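PDB 1QLW: esterase from Alcaligenes sp., which probably hydrolyses carboxylic esters, as an esterase with the alpha/beta hydrolase fold. Local coordinates for residues D157-V162 against D303-Q308; F21-R26 against D48-R53; S30-L35 against D113-N118. All blocks are in the same frame, centred on the assembly; numbering follows the deposited sequence.

Contact 1 (D157-V162 against D303-Q308); sequences DTQFPV and DRNNLQ
Two donors grip the carbonyl oxygen of Thr158: a water, and Arg304 NH2, 3.1 Å from Thr158 O. That oxygen lies close to the guanidinium plane (11° out), while the donor stands above the carbonyl plane. The Arg304 chain bends at chi3 (-62°), so its guanidinium also reaches Phe160 O through the same water, which accepts from NE. On the residue between these two in sequence, Gln159 O takes one short, nearly straight bond, 2.7 Å from Arg304 N. Thr158 suits its place because its hydroxyl accepts from Phe160 N, an ST turn that folds the loop. Asp303 to Asn306 form a type I turn leading into helix 306-319, whose preceding loop follows strand 283-287, where alpha/beta hydrolases usually carry the catalytic histidine. Here that loop supplies donors for both oxygens of Asp303, Asn296 for OD2 and Ser297 for OD1. The flat amides of Gln159 and Asn305 can stack, planes 7° apart with Gln159 CD 3.5 Å from Asn305 CG, and still hydrogen-bond to His294 O and Asn296 respectively. Asp303 OD1 also lies at the edge of the Phe160 ring, 3.4 Å from Phe160 CD1, while Phe147 stacks on that ring.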
loop_
_atom_site.group_PDB
_atom_site.type_symbol
_atom_site.label_atom_id
_atom_site.label_comp_id
_atom_site.label_asym_id
_atom_site.label_seq_id
_atom_site.Cartn_x
_atom_site.Cartn_y
_atom_site.Cartn_z
ATOM N N ASP A 157 -6.520 -22.087 -23.248
ATOM C CA ASP A 157 -5.069 -22.066 -23.115
ATOM C C ASP A 157 -4.552 -20.897 -22.287
ATOM O O ASP A 157 -3.339 -20.640 -22.306
ATOM C CB ASP A 157 -4.376 -22.047 -24.487
ATOM C CG ASP A 157 -4.613 -20.775 -25.264
ATOM O OD1 ASP A 157 -5.300 -19.860 -24.782
ATOM O OD2 ASP A 157 -4.076 -20.681 -26.392
ATOM N N THR A 158 -5.413 -20.185 -21.563
ATOM C CA THR A 158 -4.892 -19.026 -20.847
ATOM C C THR A 158 -3.859 -19.463 -19.812
ATOM O O THR A 158 -3.975 -20.484 -19.145
ATOM C CB THR A 158 -6.003 -18.244 -20.142
ATOM O OG1 THR A 158 -5.382 -17.082 -19.542
ATOM C CG2 THR A 158 -6.701 -19.005 -19.028
ATOM N N GLN A 159 -2.822 -18.645 -19.686
ATOM C CA GLN A 159 -1.842 -18.809 -18.617
ATOM C C GLN A 159 -2.311 -18.177 -17.306
ATOM O O GLN A 159 -1.675 -18.411 -16.278
ATOM C CB GLN A 159 -0.508 -18.184 -19.018
ATOM C CG GLN A 159 0.199 -18.873 -20.166
ATOM C CD GLN A 159 0.988 -20.093 -19.794
ATOM O OE1 GLN A 159 1.072 -20.469 -18.620
ATOM N NE2 GLN A 159 1.656 -20.637 -20.804
ATOM N N PHE A 160 -3.366 -17.373 -17.323
ATOM C CA PHE A 160 -3.740 -16.749 -16.053
ATOM C C PHE A 160 -4.399 -17.779 -15.164
ATOM O O PHE A 160 -5.213 -18.571 -15.648
ATOM C CB PHE A 160 -4.729 -15.575 -16.285
ATOM C CG PHE A 160 -4.906 -14.836 -14.987
ATOM C CD1 PHE A 160 -3.972 -13.887 -14.576
ATOM C CD2 PHE A 160 -5.966 -15.107 -14.152
ATOM C CE1 PHE A 160 -4.104 -13.260 -13.342
ATOM C CE2 PHE A 160 -6.097 -14.502 -12.908
ATOM C CZ PHE A 160 -5.155 -13.578 -12.515
ATOM N N PRO A 161 -4.100 -17.782 -13.859
ATOM C CA PRO A 161 -4.730 -18.720 -12.925
ATOM C C PRO A 161 -6.165 -18.269 -12.624
ATOM O O PRO A 161 -6.470 -17.723 -11.556
ATOM C CB PRO A 161 -3.847 -18.648 -11.693
ATOM C CG PRO A 161 -3.334 -17.233 -11.710
ATOM C CD PRO A 161 -3.092 -16.949 -13.180
ATOM N N VAL A 162 -7.076 -18.538 -13.567
ATOM C CA VAL A 162 -8.449 -18.088 -13.458
ATOM C C VAL A 162 -9.185 -18.705 -12.292
ATOM O O VAL A 162 -10.157 -18.111 -11.811
ATOM C CB VAL A 162 -9.249 -18.255 -14.768
ATOM C CG1 VAL A 162 -8.749 -17.330 -15.870
ATOM C CG2 VAL A 162 -9.224 -19.702 -15.207
ATOM N N ASP A 303 0.797 -14.684 -14.371
ATOM C CA ASP A 303 0.435 -15.881 -15.102
ATOM C C ASP A 303 1.194 -17.096 -14.586
ATOM O O ASP A 303 2.194 -16.995 -13.868
ATOM C CB ASP A 303 0.670 -15.646 -16.596
ATOM C CG ASP A 303 -0.412 -14.877 -17.345
ATOM O OD1 ASP A 303 -1.485 -14.630 -16.778
ATOM O OD2 ASP A 303 -0.117 -14.542 -18.521
ATOM N N ARG A 304 0.738 -18.294 -14.972
ATOM C CA ARG A 304 1.336 -19.532 -14.493
ATOM C C ARG A 304 2.781 -19.694 -14.947
ATOM O O ARG A 304 3.566 -20.362 -14.278
ATOM C CB ARG A 304 0.465 -20.718 -14.897
ATOM C CG ARG A 304 -0.859 -20.764 -14.149
ATOM C CD ARG A 304 -1.678 -21.996 -14.525
ATOM N NE ARG A 304 -2.039 -22.047 -15.927
ATOM C CZ ARG A 304 -1.480 -22.727 -16.914
ATOM N NH1 ARG A 304 -0.444 -23.532 -16.710
ATOM N NH2 ARG A 304 -1.995 -22.622 -18.131
ATOM N N ASN A 305 3.137 -19.136 -16.096
ATOM C CA ASN A 305 4.497 -19.151 -16.612
ATOM C C ASN A 305 5.158 -17.792 -16.360
ATOM O O ASN A 305 6.093 -17.425 -17.075
ATOM C CB ASN A 305 4.518 -19.501 -18.104
ATOM C CG ASN A 305 3.924 -18.389 -18.925
ATOM O OD1 ASN A 305 3.101 -17.605 -18.445
ATOM N ND2 ASN A 305 4.318 -18.271 -20.184
ATOM N N ASN A 306 4.800 -17.112 -15.262
ATOM C CA ASN A 306 5.369 -15.793 -15.023
ATOM C C ASN A 306 6.871 -15.815 -14.870
ATOM O O ASN A 306 7.493 -14.785 -15.194
ATOM C CB ASN A 306 4.691 -15.094 -13.854
ATOM C CG ASN A 306 4.944 -15.694 -12.492
ATOM O OD1 ASN A 306 5.195 -16.890 -12.359
ATOM N ND2 ASN A 306 4.853 -14.849 -11.462
ATOM N N LEU A 307 7.481 -16.878 -14.371
ATOM C CA LEU A 307 8.939 -16.879 -14.209
ATOM C C LEU A 307 9.643 -17.121 -15.538
ATOM O O LEU A 307 10.766 -16.637 -15.730
ATOM C CB LEU A 307 9.380 -17.868 -13.134
ATOM C CG LEU A 307 8.692 -17.684 -11.775
ATOM C CD1 LEU A 307 9.353 -18.568 -10.736
ATOM C CD2 LEU A 307 8.713 -16.234 -11.315
ATOM N N GLN A 308 9.004 -17.845 -16.464
ATOM C CA GLN A 308 9.520 -17.989 -17.818
ATOM C C GLN A 308 9.571 -16.603 -18.481
ATOM O O GLN A 308 10.545 -16.230 -19.142
ATOM C CB GLN A 308 8.627 -18.917 -18.628
ATOM C CG GLN A 308 9.074 -19.146 -20.057
ATOM C CD GLN A 308 8.159 -20.018 -20.869
ATOM O OE1 GLN A 308 8.635 -20.774 -21.743
ATOM N NE2 GLN A 308 6.871 -19.946 -20.652
HETATM O O HOH W 1 -4.846 -21.312 -16.138
HETATM O O HOH W 2 4.821 -21.450 -21.264
#

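Contact 2 (F21-R26 against D48-R53)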
loop_
_atom_site.group_PDB
_atom_site.type_symbol
_atom_site.label_atom_id
_atom_site.label_comp_id
_atom_site.label_asym_id
_atom_site.label_seq_id
_atom_site.Cartn_x
_atom_site.Cartn_y
_atom_site.Cartn_z
ATOM N N PHE A 21 10.022 4.732 1.557
ATOM C CA PHE A 21 10.133 6.184 1.596
ATOM C C PHE A 21 9.149 6.739 0.558
ATOM O O PHE A 21 8.544 5.963 -0.191
ATOM C CB PHE A 21 11.551 6.679 1.336
ATOM C CG PHE A 21 12.165 6.260 0.034
ATOM C CD1 PHE A 21 12.853 5.061 -0.089
ATOM C CD2 PHE A 21 12.043 7.035 -1.104
ATOM C CE1 PHE A 21 13.445 4.685 -1.283
ATOM C CE2 PHE A 21 12.607 6.667 -2.314
ATOM C CZ PHE A 21 13.311 5.490 -2.394
ATOM N N PHE A 22 9.042 8.058 0.531
ATOM C CA PHE A 22 8.210 8.710 -0.459
ATOM C C PHE A 22 9.042 9.647 -1.307
ATOM O O PHE A 22 10.061 10.193 -0.870
ATOM C CB PHE A 22 7.095 9.553 0.204
ATOM C CG PHE A 22 6.006 8.662 0.734
ATOM C CD1 PHE A 22 6.132 7.995 1.948
ATOM C CD2 PHE A 22 4.839 8.469 0.004
ATOM C CE1 PHE A 22 5.132 7.144 2.376
ATOM C CE2 PHE A 22 3.831 7.647 0.448
ATOM C CZ PHE A 22 3.980 6.972 1.646
ATOM N N VAL A 23 8.589 9.847 -2.542
ATOM C CA VAL A 23 9.201 10.783 -3.464
ATOM C C VAL A 23 8.175 11.861 -3.814
ATOM O O VAL A 23 7.026 11.586 -4.149
ATOM C CB VAL A 23 9.613 10.070 -4.767
ATOM C CG1 VAL A 23 10.137 11.060 -5.780
ATOM C CG2 VAL A 23 10.617 8.980 -4.420
ATOM N N GLY A 24 8.621 13.118 -3.741
ATOM C CA GLY A 24 7.817 14.212 -4.244
ATOM C C GLY A 24 6.676 14.617 -3.330
ATOM O O GLY A 24 6.706 14.472 -2.105
ATOM N N GLY A 25 5.661 15.186 -3.969
ATOM C CA GLY A 25 4.514 15.766 -3.267
ATOM C C GLY A 25 4.541 17.292 -3.369
ATOM O O GLY A 25 5.550 17.932 -3.640
ATOM N N ARG A 26 3.348 17.845 -3.183
ATOM C CA ARG A 26 3.124 19.284 -3.137
ATOM C C ARG A 26 2.182 19.556 -1.966
ATOM O O ARG A 26 1.331 18.725 -1.634
ATOM C CB ARG A 26 2.513 19.778 -4.454
ATOM C CG ARG A 26 1.130 19.314 -4.822
ATOM C CD ARG A 26 0.674 19.765 -6.221
ATOM N NE ARG A 26 -0.644 19.200 -6.518
ATOM C CZ ARG A 26 -1.821 19.764 -6.347
ATOM N NH1 ARG A 26 -1.860 21.021 -5.916
ATOM N NH2 ARG A 26 -2.946 19.093 -6.551
ATOM N N ASP A 48 0.176 14.063 -4.106
ATOM C CA ASP A 48 0.939 13.708 -5.301
ATOM C C ASP A 48 2.252 12.969 -5.036
ATOM O O ASP A 48 2.873 12.504 -5.997
ATOM C CB ASP A 48 1.190 14.888 -6.228
ATOM C CG ASP A 48 -0.044 15.463 -6.897
ATOM O OD1 ASP A 48 -1.098 14.810 -6.933
ATOM O OD2 ASP A 48 0.079 16.615 -7.361
ATOM N N GLN A 49 2.632 12.787 -3.780
ATOM C CA GLN A 49 3.809 12.018 -3.433
ATOM C C GLN A 49 3.618 10.550 -3.832
ATOM O O GLN A 49 2.505 10.027 -3.884
ATOM C CB GLN A 49 4.085 12.113 -1.921
ATOM C CG GLN A 49 2.995 11.546 -1.009
ATOM C CD GLN A 49 1.970 12.577 -0.624
ATOM O OE1 GLN A 49 1.676 13.496 -1.369
ATOM N NE2 GLN A 49 1.418 12.527 0.581
ATOM N N MET A 50 4.745 9.860 -4.012
ATOM C CA MET A 50 4.760 8.469 -4.479
ATOM C C MET A 50 5.415 7.569 -3.435
ATOM O O MET A 50 6.600 7.775 -3.097
ATOM C CB MET A 50 5.532 8.403 -5.806
ATOM C CG MET A 50 5.706 7.001 -6.365
ATOM S SD MET A 50 6.565 7.025 -7.953
ATOM C CE MET A 50 8.270 7.255 -7.431
ATOM N N TYR A 51 4.684 6.578 -2.957
ATOM C CA TYR A 51 5.213 5.549 -2.056
ATOM C C TYR A 51 6.178 4.633 -2.794
ATOM O O TYR A 51 5.894 4.183 -3.910
ATOM C CB TYR A 51 4.044 4.698 -1.566
ATOM C CG TYR A 51 4.424 3.483 -0.742
ATOM C CD1 TYR A 51 4.888 3.620 0.572
ATOM C CD2 TYR A 51 4.316 2.210 -1.264
ATOM C CE1 TYR A 51 5.224 2.508 1.317
ATOM C CE2 TYR A 51 4.648 1.097 -0.509
ATOM C CZ TYR A 51 5.087 1.250 0.798
ATOM O OH TYR A 51 5.374 0.105 1.518
ATOM N N VAL A 52 7.293 4.323 -2.143
ATOM C CA VAL A 52 8.309 3.437 -2.676
ATOM C C VAL A 52 8.730 2.434 -1.601
ATOM O O VAL A 52 9.175 2.845 -0.525
ATOM C CB VAL A 52 9.558 4.206 -3.150
ATOM C CG1 VAL A 52 10.537 3.254 -3.829
ATOM C CG2 VAL A 52 9.188 5.368 -4.071
ATOM N N ARG A 53 8.639 1.145 -1.899
ATOM C CA ARG A 53 9.132 0.081 -1.023
ATOM C C ARG A 53 10.335 -0.536 -1.714
ATOM O O ARG A 53 10.234 -0.933 -2.882
ATOM C CB ARG A 53 8.063 -0.985 -0.801
ATOM C CG ARG A 53 8.538 -2.169 0.026
ATOM C CD ARG A 53 8.802 -1.790 1.436
ATOM N NE ARG A 53 8.902 -2.978 2.282
ATOM C CZ ARG A 53 9.255 -2.947 3.556
ATOM N NH1 ARG A 53 9.543 -1.753 4.054
ATOM N NH2 ARG A 53 9.313 -4.046 4.297
HETATM O O HOH W 3 -2.856 16.321 -8.474
#
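Phe21 carries CG in the crowded position between backbone N and carbonyl carbon (chi1 58°), which lays its ring beside Val52, while Phe22 holds CG anti to the carbonyl carbon (chi1 -75°) and comes alongside Tyr51, its CZ at the edge of the tyrosine ring. Val52 CB approaches the face of the Phe21 ring in a CH-pi contact, 4.1 Å from the ring centroid. Beside it Val23 CG2 meets Val52 CG2 at 3.9 Å, and the methyl CE of Met50, its chain bent at chi3, reaches Val23. Phe21, Val23 and Met50 pack against helix 185-197, and Val52 on Tyr100 of strand 99-103. On the other face Phe22 CE2 touches Tyr51 CB at 3.6 Å, the rings oblique to each other, Phe22 CD2 lies 3.7 Å from Gln49 CG, and Gln170 of the second subunit packs on Phe22. An alanine here removes the ring that touches Tyr51 and Gln49, and would probably loosen this face and its packing on the neighbouring subunit. Past Val23 the pairing is interrupted at Gly24 and Gly25, both with positive phi, before strand 26-30 resumes along 43-57; a beta carbon on Gly25 would be crowded by Gln49 CB and jammed against the preceding carbonyl oxygen. Arg26 stretches out so that NE makes a salt bridge with Asp48 OD2 at 2.8 Å, the oxygen in the guanidinium plane but the donor above that of the carboxylate. Four backbone bonds, in the pairs Phe21-Val52 and Val23-Met50, flank the non-hydrogen-bonded pair Phe22-Tyr51. Such antiparallel N-terminal strands, leading into the parallel part of one mixed sheet, are characteristic of the alpha/beta hydrolase fold.

Contact 3 (S30-L35 against D113-N118)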
loop_
_atom_site.group_PDB
_atom_site.type_symbol
_atom_site.label_atom_id
_atom_site.label_comp_id
_atom_site.label_asym_id
_atom_site.label_seq_id
_atom_site.Cartn_x
_atom_site.Cartn_y
_atom_site.Cartn_z
ATOM N N SER A 30 -6.248 23.656 2.156
ATOM C CA SER A 30 -7.636 23.319 1.907
ATOM C C SER A 30 -8.532 23.888 2.992
ATOM O O SER A 30 -8.114 24.083 4.135
ATOM C CB SER A 30 -7.773 21.790 1.965
ATOM O OG SER A 30 -9.134 21.426 1.825
ATOM N N GLU A 31 -9.773 24.145 2.620
ATOM C CA GLU A 31 -10.812 24.602 3.515
ATOM C C GLU A 31 -11.804 23.493 3.827
ATOM O O GLU A 31 -12.699 23.720 4.655
ATOM C CB GLU A 31 -11.587 25.782 2.914
ATOM C CG GLU A 31 -10.715 26.930 2.440
ATOM C CD GLU A 31 -9.642 27.362 3.415
ATOM O OE1 GLU A 31 -9.984 27.448 4.608
ATOM O OE2 GLU A 31 -8.492 27.599 3.008
ATOM N N THR A 32 -11.651 22.310 3.237
ATOM C CA THR A 32 -12.662 21.273 3.353
ATOM C C THR A 32 -12.069 19.909 3.692
ATOM O O THR A 32 -12.532 18.878 3.184
ATOM C CB THR A 32 -13.536 21.203 2.090
ATOM O OG1 THR A 32 -12.684 20.990 0.958
ATOM C CG2 THR A 32 -14.314 22.491 1.846
ATOM N N LEU A 33 -11.100 19.871 4.617
ATOM C CA LEU A 33 -10.458 18.615 4.974
ATOM C C LEU A 33 -11.310 17.713 5.833
ATOM O O LEU A 33 -11.007 16.525 5.993
ATOM C CB LEU A 33 -9.145 18.872 5.725
ATOM C CG LEU A 33 -8.047 19.558 4.923
ATOM C CD1 LEU A 33 -6.853 19.806 5.837
ATOM C CD2 LEU A 33 -7.653 18.752 3.696
ATOM N N SER A 34 -12.362 18.249 6.447
ATOM C CA SER A 34 -13.130 17.499 7.432
ATOM C C SER A 34 -14.552 18.038 7.486
ATOM O O SER A 34 -14.774 19.216 7.272
ATOM C CB SER A 34 -12.435 17.623 8.783
ATOM O OG SER A 34 -13.102 16.911 9.792
ATOM N N LEU A 35 -15.453 17.166 7.869
ATOM C CA LEU A 35 -16.840 17.472 8.148
ATOM C C LEU A 35 -17.122 17.457 9.651
ATOM O O LEU A 35 -18.278 17.662 10.037
ATOM C CB LEU A 35 -17.739 16.427 7.484
ATOM C CG LEU A 35 -17.368 15.889 6.097
ATOM C CD1 LEU A 35 -18.193 14.637 5.821
ATOM C CD2 LEU A 35 -17.545 16.980 5.047
ATOM N N ASP A 113 -6.221 13.808 -2.644
ATOM C CA ASP A 113 -6.818 14.965 -1.976
ATOM C C ASP A 113 -8.338 14.742 -2.007
ATOM O O ASP A 113 -8.903 14.633 -3.108
ATOM C CB ASP A 113 -6.499 16.276 -2.681
ATOM C CG ASP A 113 -6.986 17.539 -1.990
ATOM O OD1 ASP A 113 -7.567 17.457 -0.892
ATOM O OD2 ASP A 113 -6.769 18.646 -2.543
ATOM N N ILE A 114 -8.964 14.684 -0.848
ATOM C CA ILE A 114 -10.403 14.487 -0.771
ATOM C C ILE A 114 -11.176 15.785 -0.620
ATOM O O ILE A 114 -12.403 15.787 -0.476
ATOM C CB ILE A 114 -10.780 13.473 0.324
ATOM C CG1 ILE A 114 -10.192 13.769 1.698
ATOM C CG2 ILE A 114 -10.367 12.067 -0.159
ATOM C CD1 ILE A 114 -10.645 15.064 2.344
ATOM N N SER A 115 -10.503 16.920 -0.750
ATOM C CA SER A 115 -11.125 18.219 -0.501
ATOM C C SER A 115 -12.348 18.452 -1.378
ATOM O O SER A 115 -13.321 19.026 -0.871
ATOM C CB SER A 115 -10.140 19.360 -0.742
ATOM O OG SER A 115 -9.087 19.317 0.184
ATOM N N ALA A 116 -12.286 18.091 -2.662
ATOM C CA ALA A 116 -13.418 18.387 -3.527
ATOM C C ALA A 116 -14.643 17.572 -3.165
ATOM O O ALA A 116 -15.776 18.031 -3.331
ATOM C CB ALA A 116 -13.037 18.203 -4.990
ATOM N N ILE A 117 -14.434 16.329 -2.705
ATOM C CA ILE A 117 -15.572 15.514 -2.293
ATOM C C ILE A 117 -16.253 16.173 -1.096
ATOM O O ILE A 117 -17.475 16.359 -1.101
ATOM C CB ILE A 117 -15.127 14.071 -1.988
ATOM C CG1 ILE A 117 -14.537 13.424 -3.238
ATOM C CG2 ILE A 117 -16.315 13.270 -1.477
ATOM C CD1 ILE A 117 -13.710 12.196 -2.952
ATOM N N ASN A 118 -15.453 16.572 -0.102
ATOM C CA ASN A 118 -16.052 17.209 1.069
ATOM C C ASN A 118 -16.701 18.540 0.707
ATOM O O ASN A 118 -17.725 18.890 1.298
ATOM C CB ASN A 118 -14.995 17.405 2.155
ATOM C CG ASN A 118 -14.701 16.151 2.962
ATOM O OD1 ASN A 118 -13.815 16.205 3.845
ATOM N ND2 ASN A 118 -15.409 15.087 2.719
#
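Most of the hydrogen bonds form a relay. Thr32 N donates to Ser30 OG, closing an ST turn; Ser30 OG, anti to its backbone N (chi1 176°), donates across to Ser115 OG at 2.7 Å; and Ser115 OG donates to Asp113 OD1 at 2.6 Å, on the syn lone pair of that oxygen. Asp113 OD1 accepts a second time, from Ser115 N and above the carboxylate plane, which makes an Asx turn at the start of helix 115-121. Serine suits both central places, being small and able to donate and accept at once. A separate bond runs from Thr32 OG1 to Ser115 O at 2.8 Å, its donor above the carbonyl plane. Threonine suits the place because its hydroxyl, in the crowded position (chi1 57°), reaches Ser115 O; its CB also lies 4.1 Å from Asn118 CB.

Van der Waals contacts of apolar side chains with polar groups complete the fit. Leu35 CD2 rests against the Asn118 side chain, 3.6 Å from Asn118 CG, while Leu33 CD2 lies beside Ser115 OG. Ile114 CD1 approaches Leu33 O at 3.9 Å. Leu33, Leu35 and Ile114 also pack on Gly137, Asp132 and Pro174 of the second subunit, so the joint lies at the dimer contact. The chain of hydroxyls ending on a carboxylate is likely to make the bonds mutually strengthening, and the two donors on Asp113 OD1, close to the start of a helix, would be expected to favour the charged form of Asp113.

In the fold
Contacts 2 and 3 interleave along the chain: 21-26, 30-35, 48-53, 113-118. Strands 26-30 and 43-57 join them: the loop of contact 3 lies between these strands, and strand 43-57 supplies half of contact 2. Their centres are about 21 Å apart, on the same side of the chain's centre, and both touch the second subunit. Contact 1 follows in sequence and lies on the opposite side, its centre about 32 Å from that of contact 2 and about 43 Å from that of contact 3. The antiparallel end of the sheet and the loop beyond it thus lie at the subunit interface, consistent with a part in dimer assembly, while contact 1 ties distant parts within one subunit.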